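Local structure of xylanase and alpha-amylase inhibitor protein (Scadoxus multiflorus, 3MU7) at residues A[83-86]-A[87-90]; A[93-96]-A[97-101]; A[166-169]-A[170-173]; A[155-159]-A[160-164]; A[139-142]-A[143-146]. The protein probably inhibits xylanase and alpha-amylase, and is built on the TIM barrel of glycosyl hydrolase family 18. One frame throughout, in Å; residues are numbered along the deposited sequence.

Interaction 1: A[83-86]-A[87-90]; sequences LDSR and NDAN. With PEG (di(hydroxyethyl)ether), chain D; PEG (di(hydroxyethyl)ether), chain C.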
loop_
_atom_site.group_PDB
_atom_site.type_symbol
_atom_site.label_atom_id
_atom_site.label_comp_id
_atom_site.label_asym_id
_atom_site.label_seq_id
_atom_site.Cartn_x
_atom_site.Cartn_y
_atom_site.Cartn_z
ATOM N N LEU A 83 -9.163 14.978 -5.737
ATOM C CA LEU A 83 -8.027 15.847 -5.846
ATOM C C LEU A 83 -8.096 16.564 -7.179
ATOM O O LEU A 83 -7.186 16.473 -8.005
ATOM C CB LEU A 83 -6.748 15.017 -5.718
ATOM C CG LEU A 83 -5.597 15.820 -5.130
ATOM C CD1 LEU A 83 -5.724 15.956 -3.624
ATOM C CD2 LEU A 83 -4.283 15.183 -5.518
ATOM N N ASP A 84 -9.191 17.286 -7.372
ATOM C CA ASP A 84 -9.484 17.937 -8.647
ATOM C C ASP A 84 -8.693 19.225 -8.916
ATOM O O ASP A 84 -8.386 19.508 -10.074
ATOM C CB ASP A 84 -10.991 18.191 -8.792
ATOM C CG ASP A 84 -11.803 16.904 -8.875
ATOM O OD1 ASP A 84 -11.342 15.930 -9.509
ATOM O OD2 ASP A 84 -12.917 16.873 -8.311
ATOM N N SER A 85 -8.374 20.009 -7.883
ATOM C CA SER A 85 -7.653 21.276 -8.103
ATOM C C SER A 85 -6.168 21.182 -7.765
ATOM O O SER A 85 -5.756 20.343 -6.962
ATOM C CB SER A 85 -8.287 22.439 -7.329
ATOM O OG SER A 85 -7.892 22.441 -5.964
ATOM N N ARG A 86 -5.372 22.059 -8.364
ATOM C CA ARG A 86 -3.951 22.143 -8.044
ATOM C C ARG A 86 -3.747 22.484 -6.577
ATOM O O ARG A 86 -2.856 21.937 -5.927
ATOM C CB ARG A 86 -3.247 23.169 -8.929
ATOM C CG ARG A 86 -3.123 22.743 -10.383
ATOM C CD ARG A 86 -2.371 23.776 -11.217
ATOM N NE ARG A 86 -1.043 24.070 -10.679
ATOM C CZ ARG A 86 0.072 23.424 -11.013
ATOM N NH1 ARG A 86 0.042 22.432 -11.893
ATOM N NH2 ARG A 86 1.225 23.772 -10.460
ATOM N N ASN A 87 -4.597 23.361 -6.047
ATOM C CA ASN A 87 -4.542 23.717 -4.635
ATOM C C ASN A 87 -4.773 22.508 -3.725
ATOM O O ASN A 87 -4.089 22.365 -2.711
ATOM C CB ASN A 87 -5.513 24.851 -4.294
ATOM C CG ASN A 87 -5.305 25.381 -2.897
ATOM O OD1 ASN A 87 -4.262 25.961 -2.586
ATOM N ND2 ASN A 87 -6.290 25.168 -2.038
ATOM N N ASP A 88 -5.720 21.642 -4.091
ATOM C CA ASP A 88 -5.946 20.391 -3.353
ATOM C C ASP A 88 -4.664 19.561 -3.252
ATOM O O ASP A 88 -4.351 19.022 -2.185
ATOM C CB ASP A 88 -7.040 19.538 -4.012
ATOM C CG ASP A 88 -8.452 20.048 -3.743
ATOM O OD1 ASP A 88 -8.648 20.962 -2.920
ATOM O OD2 ASP A 88 -9.382 19.505 -4.370
ATOM N N ALA A 89 -3.927 19.460 -4.359
ATOM C CA ALA A 89 -2.689 18.691 -4.388
ATOM C C ALA A 89 -1.628 19.299 -3.477
ATOM O O ALA A 89 -0.996 18.587 -2.696
ATOM C CB ALA A 89 -2.170 18.557 -5.813
ATOM N N ASN A 90 -1.434 20.615 -3.575
ATOM C CA ASN A 90 -0.518 21.347 -2.696
ATOM C C ASN A 90 -0.883 21.110 -1.232
ATOM O O ASN A 90 -0.041 20.771 -0.407
ATOM C CB ASN A 90 -0.604 22.846 -3.037
ATOM C CG ASN A 90 0.394 23.734 -2.259
ATOM O OD1 ASN A 90 1.549 23.349 -1.990
ATOM N ND2 ASN A 90 -0.016 24.991 -2.027
HETATM C C1 PEG D . -6.575 25.864 -8.829
HETATM O O1 PEG D . -6.110 25.369 -7.567
HETATM C C2 PEG D . -5.939 25.074 -9.978
HETATM O O2 PEG D . -6.613 23.832 -10.252
HETATM C C1 PEG C . 2.292 19.741 -12.499
HETATM O O1 PEG C . 2.320 20.843 -13.324
HETATM C C2 PEG C . 2.157 18.520 -13.331
HETATM O O2 PEG C . 0.908 18.131 -13.010
HETATM O O HOH W 1 -11.148 17.794 -5.379
#
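The Asp88 carboxylate lies against the hydroxyl of Ser85, with CG 3.3 Å from OG; the guanidinium of Arg86 has O1 of one di(hydroxyethyl)ether at its edge and in its plane, held by NH1. Ser85 stands just before helix 86-101 and caps it: Asp88 N donates to Ser85 OG at 3.0 Å and 159°. With chi1 at 80°, OG sits between the backbone N and the carbonyl carbon, where it can face the amide three residues on. Asp88 OD2 reaches water 1 at 2.7 Å, and this water accepts from Asp84 N; Gly40 N also bonds OD2. A carboxylate this early in a helix probably also suits the positive end of its dipole. Leu83 and Asp88 run antiparallel past one another, CD1 against CB, and Leu83 CD2 rests on Ala89 CB at 4.0 Å. The first-turn amides Arg86 N and Asn87 N donate to a second di(hydroxyethyl)ether, through O2 and O1, each at 2.9 Å. Regular helical bonding is under way with Asn90 N to Arg86 O at 171°. The arrangement is an N-cap, here opening the helix that follows barrel strand 69-76.

Interaction 2: A[93-96]-A[97-101]; sequences AVYL and HKNFL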
loop_
_atom_site.group_PDB
_atom_site.type_symbol
_atom_site.label_atom_id
_atom_site.label_comp_id
_atom_site.label_asym_id
_atom_site.label_seq_id
_atom_site.Cartn_x
_atom_site.Cartn_y
_atom_site.Cartn_z
ATOM N N ALA A 93 -0.207 17.532 -0.079
ATOM C CA ALA A 93 1.235 17.305 0.013
ATOM C C ALA A 93 1.826 17.912 1.282
ATOM O O ALA A 93 2.567 17.256 2.008
ATOM C CB ALA A 93 1.950 17.839 -1.213
ATOM N N VAL A 94 1.479 19.167 1.557
ATOM C CA VAL A 94 1.998 19.861 2.736
ATOM C C VAL A 94 1.486 19.211 4.022
ATOM O O VAL A 94 2.250 18.991 4.963
ATOM C CB VAL A 94 1.664 21.369 2.689
ATOM C CG1 VAL A 94 1.978 22.064 4.014
ATOM C CG2 VAL A 94 2.431 22.034 1.549
ATOM N N TYR A 95 0.200 18.882 4.044
ATOM C CA TYR A 95 -0.395 18.220 5.204
ATOM C C TYR A 95 0.322 16.908 5.522
ATOM O O TYR A 95 0.679 16.652 6.674
ATOM C CB TYR A 95 -1.881 17.976 4.943
ATOM C CG TYR A 95 -2.566 17.076 5.945
ATOM C CD1 TYR A 95 -3.006 17.574 7.178
ATOM C CD2 TYR A 95 -2.784 15.725 5.666
ATOM C CE1 TYR A 95 -3.636 16.739 8.105
ATOM C CE2 TYR A 95 -3.417 14.901 6.581
ATOM C CZ TYR A 95 -3.833 15.411 7.789
ATOM O OH TYR A 95 -4.455 14.571 8.679
ATOM N N LEU A 96 0.532 16.078 4.500
ATOM C CA LEU A 96 1.211 14.802 4.689
ATOM C C LEU A 96 2.642 14.992 5.154
ATOM O O LEU A 96 3.109 14.302 6.058
ATOM C CB LEU A 96 1.190 13.982 3.405
ATOM C CG LEU A 96 -0.182 13.490 2.953
ATOM C CD1 LEU A 96 -0.065 12.897 1.549
ATOM C CD2 LEU A 96 -0.794 12.481 3.936
ATOM N N HIS A 97 3.329 15.935 4.537
ATOM C CA HIS A 97 4.723 16.195 4.872
ATOM C C HIS A 97 4.913 16.673 6.295
ATOM O O HIS A 97 5.725 16.115 7.015
ATOM C CB HIS A 97 5.295 17.207 3.881
ATOM C CG HIS A 97 6.782 17.296 3.911
ATOM N ND1 HIS A 97 7.420 18.500 3.903
ATOM C CD2 HIS A 97 7.740 16.352 3.871
ATOM C CE1 HIS A 97 8.713 18.293 3.896
ATOM N NE2 HIS A 97 8.941 17.007 3.921
ATOM N N LYS A 98 4.151 17.677 6.661
ATOM C CA LYS A 98 4.289 18.274 7.987
ATOM C C LYS A 98 3.857 17.330 9.100
ATOM O O LYS A 98 4.467 17.301 10.167
ATOM C CB LYS A 98 3.482 19.568 8.083
ATOM C CG LYS A 98 4.070 20.730 7.300
ATOM C CD LYS A 98 3.310 22.012 7.596
ATOM C CE LYS A 98 3.986 23.223 6.973
ATOM N NZ LYS A 98 3.318 24.496 7.371
ATOM N N ASN A 99 2.804 16.557 8.860
ATOM C CA ASN A 99 2.203 15.767 9.931
ATOM C C ASN A 99 2.701 14.341 10.076
ATOM O O ASN A 99 2.611 13.774 11.168
ATOM C CB ASN A 99 0.689 15.783 9.814
ATOM C CG ASN A 99 0.106 17.092 10.256
ATOM O OD1 ASN A 99 0.109 17.403 11.446
ATOM N ND2 ASN A 99 -0.386 17.882 9.307
ATOM N N PHE A 100 3.221 13.766 8.993
ATOM C CA PHE A 100 3.586 12.351 8.972
ATOM C C PHE A 100 5.019 12.089 8.539
ATOM O O PHE A 100 5.578 11.065 8.911
ATOM C CB PHE A 100 2.641 11.553 8.057
ATOM C CG PHE A 100 1.197 11.588 8.481
ATOM C CD1 PHE A 100 0.718 10.731 9.471
ATOM C CD2 PHE A 100 0.307 12.468 7.871
ATOM C CE1 PHE A 100 -0.628 10.766 9.855
ATOM C CE2 PHE A 100 -1.030 12.506 8.245
ATOM C CZ PHE A 100 -1.499 11.653 9.237
ATOM N N LEU A 101 5.611 12.975 7.744
ATOM C CA LEU A 101 6.901 12.663 7.123
ATOM C C LEU A 101 8.079 13.422 7.710
ATOM O O LEU A 101 9.231 13.165 7.357
ATOM C CB LEU A 101 6.815 12.858 5.608
ATOM C CG LEU A 101 5.745 12.012 4.902
ATOM C CD1 LEU A 101 5.580 12.451 3.460
ATOM C CD2 LEU A 101 6.067 10.518 4.975
#
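Tyr95 turns the face of its ring toward the edge of Phe100, an offset edge-to-face pair with centroids 5.9 Å apart and planes at 72°. The rim atoms meet at Tyr95 CE2 and Phe100 CE2, 3.8 Å apart, and CE2 of Phe100 also lies near the tyrosine OH. Because CG of Tyr95 is swung opposite its own backbone N (chi1 169°), the ring leans outward and somewhat toward the C-terminal end, and lies beside Asn99 as well. The Asn99 amide crosses the tyrosine side chain at about a right angle, with ND2 3.4 Å from Tyr95 CD1. That same ND2 bends back to donate to Tyr95 O at 3.1 Å, and Tyr95 O lies close to the amide plane. Since Asn99 N donates to this carbonyl too, Tyr95 O is gripped twice by one residue, while Arg111 N bonds Asn99 OD1; between them they fix the turn of the buried amide. Leu96 CD2 approaches Phe100 CD2 at 4.1 Å on the side facing strand 69-76, where Leu72 touches both residues. Lys98 lies alongside Val94, its extended chain passing CG1 with CD and CE. The backbone bonds change character along the segment: Lys98 N to Val94 O is nearly straight at 170°, but Leu96 O accepts from Phe100 N and also, weakly, from Leu101 N at 3.3 Å. This widened, pi-type turn lies in the C-terminal part of helix 86-101, one of the helices wrapped round the parallel strands of a TIM barrel.

Interaction 3: A[166-169]-A[170-173]; sequences GTVI and NSAT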
loop_
_atom_site.group_PDB
_atom_site.type_symbol
_atom_site.label_atom_id
_atom_site.label_comp_id
_atom_site.label_asym_id
_atom_site.label_seq_id
_atom_site.Cartn_x
_atom_site.Cartn_y
_atom_site.Cartn_z
ATOM N N GLY A 166 -2.206 5.335 -13.692
ATOM C CA GLY A 166 -1.318 4.983 -14.801
ATOM C C GLY A 166 -0.366 6.091 -15.215
ATOM O O GLY A 166 0.828 5.864 -15.394
ATOM N N THR A 167 -0.889 7.302 -15.363
ATOM C CA THR A 167 -0.047 8.430 -15.756
ATOM C C THR A 167 0.987 8.769 -14.683
ATOM O O THR A 167 2.135 9.075 -14.997
ATOM C CB THR A 167 -0.876 9.680 -16.094
ATOM O OG1 THR A 167 -1.668 10.058 -14.965
ATOM C CG2 THR A 167 -1.770 9.414 -17.282
ATOM N N VAL A 168 0.606 8.675 -13.426
ATOM C CA VAL A 168 1.550 8.987 -12.355
ATOM C C VAL A 168 2.629 7.875 -12.244
ATOM O O VAL A 168 3.758 8.148 -12.072
ATOM C CB VAL A 168 0.804 9.143 -11.017
ATOM C CG1 VAL A 168 1.825 9.573 -9.993
ATOM C CG2 VAL A 168 -0.346 10.131 -11.165
ATOM N N ILE A 169 2.213 6.623 -12.442
ATOM C CA ILE A 169 3.187 5.530 -12.481
ATOM C C ILE A 169 4.191 5.748 -13.620
ATOM O O ILE A 169 5.386 5.526 -13.445
ATOM C CB ILE A 169 2.498 4.140 -12.573
ATOM C CG1 ILE A 169 1.731 3.850 -11.278
ATOM C CG2 ILE A 169 3.516 3.032 -12.863
ATOM C CD1 ILE A 169 0.754 2.678 -11.373
ATOM N N ASN A 170 3.704 6.234 -14.764
ATOM C CA ASN A 170 4.553 6.500 -15.932
ATOM C C ASN A 170 5.640 7.551 -15.693
ATOM O O ASN A 170 6.610 7.619 -16.453
ATOM C CB ASN A 170 3.702 6.972 -17.117
ATOM C CG ASN A 170 2.939 5.859 -17.800
ATOM O OD1 ASN A 170 2.041 6.133 -18.596
ATOM N ND2 ASN A 170 3.291 4.616 -17.525
ATOM N N SER A 171 5.478 8.387 -14.670
ATOM C CA SER A 171 6.485 9.393 -14.339
ATOM C C SER A 171 7.708 8.802 -13.639
ATOM O O SER A 171 8.688 9.512 -13.420
ATOM C CB SER A 171 5.888 10.502 -13.477
ATOM O OG SER A 171 5.725 10.071 -12.136
ATOM N N ALA A 172 7.632 7.518 -13.275
ATOM C CA ALA A 172 8.708 6.774 -12.590
ATOM C C ALA A 172 8.905 7.195 -11.135
ATOM O O ALA A 172 9.914 6.874 -10.518
ATOM C CB ALA A 172 10.040 6.841 -13.369
ATOM N N THR A 173 7.917 7.880 -10.576
ATOM C CA THR A 173 8.039 8.473 -9.244
ATOM C C THR A 173 7.957 7.458 -8.095
ATOM O O THR A 173 8.483 7.719 -7.014
ATOM C CB THR A 173 6.994 9.615 -9.057
ATOM O OG1 THR A 173 7.336 10.452 -7.936
ATOM C CG2 THR A 173 5.579 9.063 -8.913
#
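Asn170, Ile169 and Val168 carry this contact, where the short helix 166-170 gives way to a loop. Asn170 folds its side chain back over the preceding turn: with CG beside the backbone N (chi1 -76°), the amide carbon comes to 3.2 Å from Gly166 O. That carbonyl's hydrogen bond is with Asn170 N, at 3.0 Å, while the side-chain amide merely packs over it and its ND2 end comes beside the hydroxyl of Tyr160. An alanine here would remove that amide and is likely to leave Gly166 O less covered and a gap beside the Tyr160 hydroxyl. Val168 works through its carbonyl, which accepts two bonds from Ser171. The hydroxyl OG donates in the carbonyl plane at 2.8 Å, whereas the backbone N comes from well above that plane at 3.1 Å. On its side chain, CG1 meets Thr173 CG2 at 3.9 Å, a methyl contact that crosses at a slant. Ile169 offers its carbonyl to Ala172 N at 3.0 Å, again from above the plane; Ala172 is the first residue to leave helical angles, and does so with a positive phi of 72°. Ser171 OG accepts a long, weak bond from Thr173 N. Bonding therefore shifts from four residues' spacing to three, with only a weak four-residue bond from Ser171 N to Thr167 O persisting. A serine hydroxyl thus adds to the backbone amide in satisfying the Val168 carbonyl as the helix ends.

Interaction 4: A[155-159]-A[160-164]; sequences APQCV and YPDPN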
loop_
_atom_site.group_PDB
_atom_site.type_symbol
_atom_site.label_atom_id
_atom_site.label_comp_id
_atom_site.label_asym_id
_atom_site.label_seq_id
_atom_site.Cartn_x
_atom_site.Cartn_y
_atom_site.Cartn_z
ATOM N N ALA A 155 -0.849 1.513 -5.412
ATOM C CA ALA A 155 -1.629 0.281 -5.391
ATOM C C ALA A 155 -2.651 0.284 -6.531
ATOM O O ALA A 155 -3.857 0.382 -6.291
ATOM C CB ALA A 155 -2.332 0.120 -4.051
ATOM N N PRO A 156 -2.177 0.185 -7.785
ATOM C CA PRO A 156 -3.108 0.171 -8.908
ATOM C C PRO A 156 -3.918 -1.124 -8.968
ATOM O O PRO A 156 -3.541 -2.150 -8.379
ATOM C CB PRO A 156 -2.175 0.259 -10.118
ATOM C CG PRO A 156 -0.925 -0.427 -9.654
ATOM C CD PRO A 156 -0.777 0.026 -8.229
ATOM N N GLN A 157 -5.028 -1.066 -9.696
ATOM C CA GLN A 157 -5.733 -2.267 -10.111
ATOM C C GLN A 157 -4.928 -2.973 -11.207
ATOM O O GLN A 157 -3.923 -2.437 -11.690
ATOM C CB GLN A 157 -7.143 -1.907 -10.569
ATOM C CG GLN A 157 -8.041 -1.473 -9.434
ATOM C CD GLN A 157 -9.427 -1.130 -9.924
ATOM O OE1 GLN A 157 -10.306 -1.994 -9.987
ATOM N NE2 GLN A 157 -9.637 0.137 -10.267
ATOM N N CYS A 158 -5.341 -4.179 -11.598
ATOM C CA CYS A 158 -4.445 -5.015 -12.398
ATOM C C CYS A 158 -4.505 -4.882 -13.921
ATOM O O CYS A 158 -3.754 -5.550 -14.619
ATOM C CB CYS A 158 -4.486 -6.489 -11.967
ATOM S SG CYS A 158 -6.077 -7.314 -11.933
ATOM N N VAL A 159 -5.367 -4.011 -14.432
ATOM C CA VAL A 159 -5.377 -3.759 -15.876
ATOM C C VAL A 159 -4.391 -2.635 -16.186
ATOM O O VAL A 159 -4.520 -1.520 -15.673
ATOM C CB VAL A 159 -6.772 -3.420 -16.428
ATOM C CG1 VAL A 159 -6.713 -3.313 -17.942
ATOM C CG2 VAL A 159 -7.791 -4.479 -16.031
ATOM N N TYR A 160 -3.396 -2.942 -17.009
ATOM C CA TYR A 160 -2.369 -1.978 -17.368
ATOM C C TYR A 160 -2.765 -1.196 -18.634
ATOM O O TYR A 160 -3.131 -1.809 -19.641
ATOM C CB TYR A 160 -1.032 -2.689 -17.613
ATOM C CG TYR A 160 0.077 -1.690 -17.787
ATOM C CD1 TYR A 160 0.825 -1.259 -16.695
ATOM C CD2 TYR A 160 0.338 -1.118 -19.035
ATOM C CE1 TYR A 160 1.818 -0.308 -16.844
ATOM C CE2 TYR A 160 1.321 -0.170 -19.191
ATOM C CZ TYR A 160 2.055 0.237 -18.091
ATOM O OH TYR A 160 3.041 1.183 -18.235
ATOM N N PRO A 161 -2.662 0.149 -18.626
ATOM C CA PRO A 161 -2.275 1.037 -17.527
ATOM C C PRO A 161 -3.481 1.366 -16.661
ATOM O O PRO A 161 -4.616 1.385 -17.147
ATOM C CB PRO A 161 -1.778 2.287 -18.252
ATOM C CG PRO A 161 -2.579 2.328 -19.520
ATOM C CD PRO A 161 -2.846 0.892 -19.894
ATOM N N ASP A 162 -3.237 1.623 -15.382
ATOM C CA ASP A 162 -4.317 1.871 -14.446
ATOM C C ASP A 162 -5.034 3.199 -14.741
ATOM O O ASP A 162 -4.392 4.202 -14.971
ATOM C CB ASP A 162 -3.763 1.865 -13.026
ATOM C CG ASP A 162 -4.840 2.000 -11.992
ATOM O OD1 ASP A 162 -5.088 3.138 -11.553
ATOM O OD2 ASP A 162 -5.475 0.975 -11.668
ATOM N N PRO A 163 -6.379 3.202 -14.719
ATOM C CA PRO A 163 -7.094 4.444 -15.044
ATOM C C PRO A 163 -6.868 5.584 -14.056
ATOM O O PRO A 163 -6.882 6.747 -14.454
ATOM C CB PRO A 163 -8.569 4.020 -15.027
ATOM C CG PRO A 163 -8.599 2.757 -14.278
ATOM C CD PRO A 163 -7.304 2.071 -14.544
ATOM N N ASN A 164 -6.668 5.261 -12.782
ATOM C CA ASN A 164 -6.455 6.294 -11.768
ATOM C C ASN A 164 -5.010 6.716 -11.602
ATOM O O ASN A 164 -4.730 7.888 -11.365
ATOM C CB ASN A 164 -7.034 5.845 -10.432
ATOM C CG ASN A 164 -8.514 5.608 -10.517
ATOM O OD1 ASN A 164 -9.280 6.537 -10.760
ATOM N ND2 ASN A 164 -8.927 4.361 -10.374
HETATM O O HOH W 2 -7.425 1.947 -9.892
HETATM O O HOH W 3 -3.304 -5.844 -17.468
HETATM O O HOH W 4 -6.158 -1.123 -13.583
#
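This is a polar loop contact, a carboxylate bracing the chain that leaves barrel strand 151-154 on its way to helix 166-170. Asp162 OD2 accepts from Gln157 N at 2.9 Å, met from above the carboxylate plane, while Pro156 CB packs on Asp162 CB at 3.7 Å. The aspartate gets there because its CG points away from its own N (chi1 -175°). Two waters donate to the same OD2. Water 2, at 2.8 Å from OD2, also takes Gln157 NE2 and Asn164 ND2; water 4, at 2.9 Å, also donates to Val159 O. OD1 serves the onward chain, bonded by Leu165 N and weakly by Asn164 N, which makes Asp162 a buried tie between both limbs. Losing the carboxylate to an alanine would probably leave Gln157 N and Leu165 N without this acceptor and each of the two waters with one partner fewer. At the bend, water 3 bridges Cys158 O and Tyr160 N, and a cis peptide leads into Pro161, whose CB lies over one face of the Tyr160 ring, 4.0 Å above it. Cys158 is tied by disulfide to Cys187. Tyr160 meets Trp204 of helix 195-207 edge-to-face, Pro156 touches Ile169 of helix 166-170, and Ala155 lies against strand 120-125.

Interaction 5: A[139-142]-A[143-146]; sequences ILSS and FRLS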
loop_
_atom_site.group_PDB
_atom_site.type_symbol
_atom_site.label_atom_id
_atom_site.label_comp_id
_atom_site.label_asym_id
_atom_site.label_seq_id
_atom_site.Cartn_x
_atom_site.Cartn_y
_atom_site.Cartn_z
ATOM N N ILE A 139 5.031 17.133 -5.847
ATOM C CA ILE A 139 5.348 17.919 -4.666
ATOM C C ILE A 139 5.932 17.037 -3.556
ATOM O O ILE A 139 6.942 17.389 -2.951
ATOM C CB ILE A 139 4.144 18.754 -4.176
ATOM C CG1 ILE A 139 3.654 19.688 -5.292
ATOM C CG2 ILE A 139 4.526 19.554 -2.932
ATOM C CD1 ILE A 139 2.357 20.409 -4.982
ATOM N N LEU A 140 5.328 15.877 -3.317
ATOM C CA LEU A 140 5.898 14.944 -2.351
ATOM C C LEU A 140 7.307 14.505 -2.755
ATOM O O LEU A 140 8.202 14.436 -1.915
ATOM C CB LEU A 140 4.999 13.728 -2.163
ATOM C CG LEU A 140 3.685 13.972 -1.422
ATOM C CD1 LEU A 140 2.804 12.749 -1.533
ATOM C CD2 LEU A 140 3.917 14.324 0.039
ATOM N N SER A 141 7.502 14.232 -4.043
ATOM C CA SER A 141 8.815 13.834 -4.541
ATOM C C SER A 141 9.843 14.950 -4.359
ATOM O O SER A 141 10.990 14.685 -4.011
ATOM C CB SER A 141 8.712 13.380 -5.995
ATOM O OG SER A 141 9.969 12.955 -6.486
ATOM N N SER A 142 9.421 16.195 -4.568
ATOM C CA SER A 142 10.263 17.357 -4.273
ATOM C C SER A 142 10.702 17.351 -2.807
ATOM O O SER A 142 11.869 17.597 -2.500
ATOM C CB SER A 142 9.522 18.654 -4.599
ATOM O OG SER A 142 10.324 19.789 -4.302
ATOM N N PHE A 143 9.765 17.061 -1.905
ATOM C CA PHE A 143 10.072 16.963 -0.476
ATOM C C PHE A 143 11.041 15.816 -0.168
ATOM O O PHE A 143 11.888 15.943 0.715
ATOM C CB PHE A 143 8.789 16.787 0.346
ATOM C CG PHE A 143 7.857 17.975 0.312
ATOM C CD1 PHE A 143 8.326 19.261 0.053
ATOM C CD2 PHE A 143 6.499 17.805 0.566
ATOM C CE1 PHE A 143 7.454 20.346 0.031
ATOM C CE2 PHE A 143 5.623 18.880 0.559
ATOM C CZ PHE A 143 6.098 20.157 0.291
ATOM N N ARG A 144 10.911 14.709 -0.900
ATOM C CA ARG A 144 11.804 13.544 -0.805
ATOM C C ARG A 144 13.266 13.949 -1.063
ATOM O O ARG A 144 14.201 13.329 -0.532
ATOM C CB ARG A 144 11.335 12.478 -1.818
ATOM C CG ARG A 144 12.005 11.104 -1.799
ATOM C CD ARG A 144 11.158 10.042 -2.548
ATOM N NE ARG A 144 10.894 10.370 -3.955
ATOM C CZ ARG A 144 10.259 9.580 -4.828
ATOM N NH1 ARG A 144 9.798 8.388 -4.462
ATOM N NH2 ARG A 144 10.074 9.989 -6.077
ATOM N N LEU A 145 13.437 15.007 -1.858
ATOM C CA LEU A 145 14.741 15.515 -2.292
ATOM C C LEU A 145 15.275 16.671 -1.447
ATOM O O LEU A 145 16.410 17.115 -1.655
ATOM C CB LEU A 145 14.643 15.992 -3.745
ATOM C CG LEU A 145 14.509 14.957 -4.862
ATOM C CD1 LEU A 145 14.000 15.621 -6.131
ATOM C CD2 LEU A 145 15.843 14.268 -5.121
ATOM N N SER A 146 14.467 17.167 -0.513
ATOM C CA SER A 146 14.797 18.396 0.217
ATOM C C SER A 146 14.814 18.253 1.734
ATOM O O SER A 146 15.159 19.195 2.451
ATOM C CB SER A 146 13.840 19.519 -0.185
ATOM O OG SER A 146 12.495 19.173 0.086
HETATM O O HOH W 5 12.558 12.179 -5.356
#
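Phe143 starts with CB 3.3 Å from Leu140 O, and from there its ring folds back along the preceding turn. CG lies 3.4 Å from Ile139 O, which sits over one face of the ring, offset toward the rim; CD2 is 3.6 Å from the same oxygen. Farther out, CE2 and CZ run beside Ile139 CG2, with CZ the nearer at 3.6 Å. The two side chains point the same way because CG of Phe143 stays beside its backbone N (chi1 -66°) while CG2 of Ile139 is opposite its own. Ile139 O is thus covered by the ring and also bonded by Phe143 N at 3.0 Å, and the ring stacks on His97 of helix 86-101. Arg144 takes another side of the helix. Its chain bends at chi3 and brings the guanidinium edge to Ser141 OG, which lies near its plane, with water 5 held between that OG and Arg144 NE. The charge itself goes to Asp175, a salt bridge through NH1, and NH2 donates to Thr173 O. The carbonyl of Ser142 takes Leu145 N at 3.1 Å and Ser146 OG at 3.1 Å, from opposite faces of its plane, while Leu145 N keeps only a weak bond to Ser141 O. Such tightening, with a serine hydroxyl added, marks the C-terminal part of helix 133-144, the crossover helix of the beta-alpha-beta unit between strands 120-125 and 151-154.

How the interactions relate
Along the chain the contacts run in the order 1, 2, 5, 4, 3, all within one TIM barrel. Interactions 1 and 2 share helix 86-101, their centres 15 Å apart, at its start and in its C-terminal part. Interaction 5, on helix 133-144, packs on both: its centre is 11 Å from that of interaction 2, where Ala93 meets Ile139, and Asn90 of interaction 1 touches Ile139 too. Interactions 4 and 3 follow strand 151-154, one in the loop and one on the short helix 166-170, with centres 11 Å apart. Thr173 links interaction 3 back to interaction 5, so successive barrel units are joined side by side, while interactions 2 and 4 stay 26 Å apart between centres.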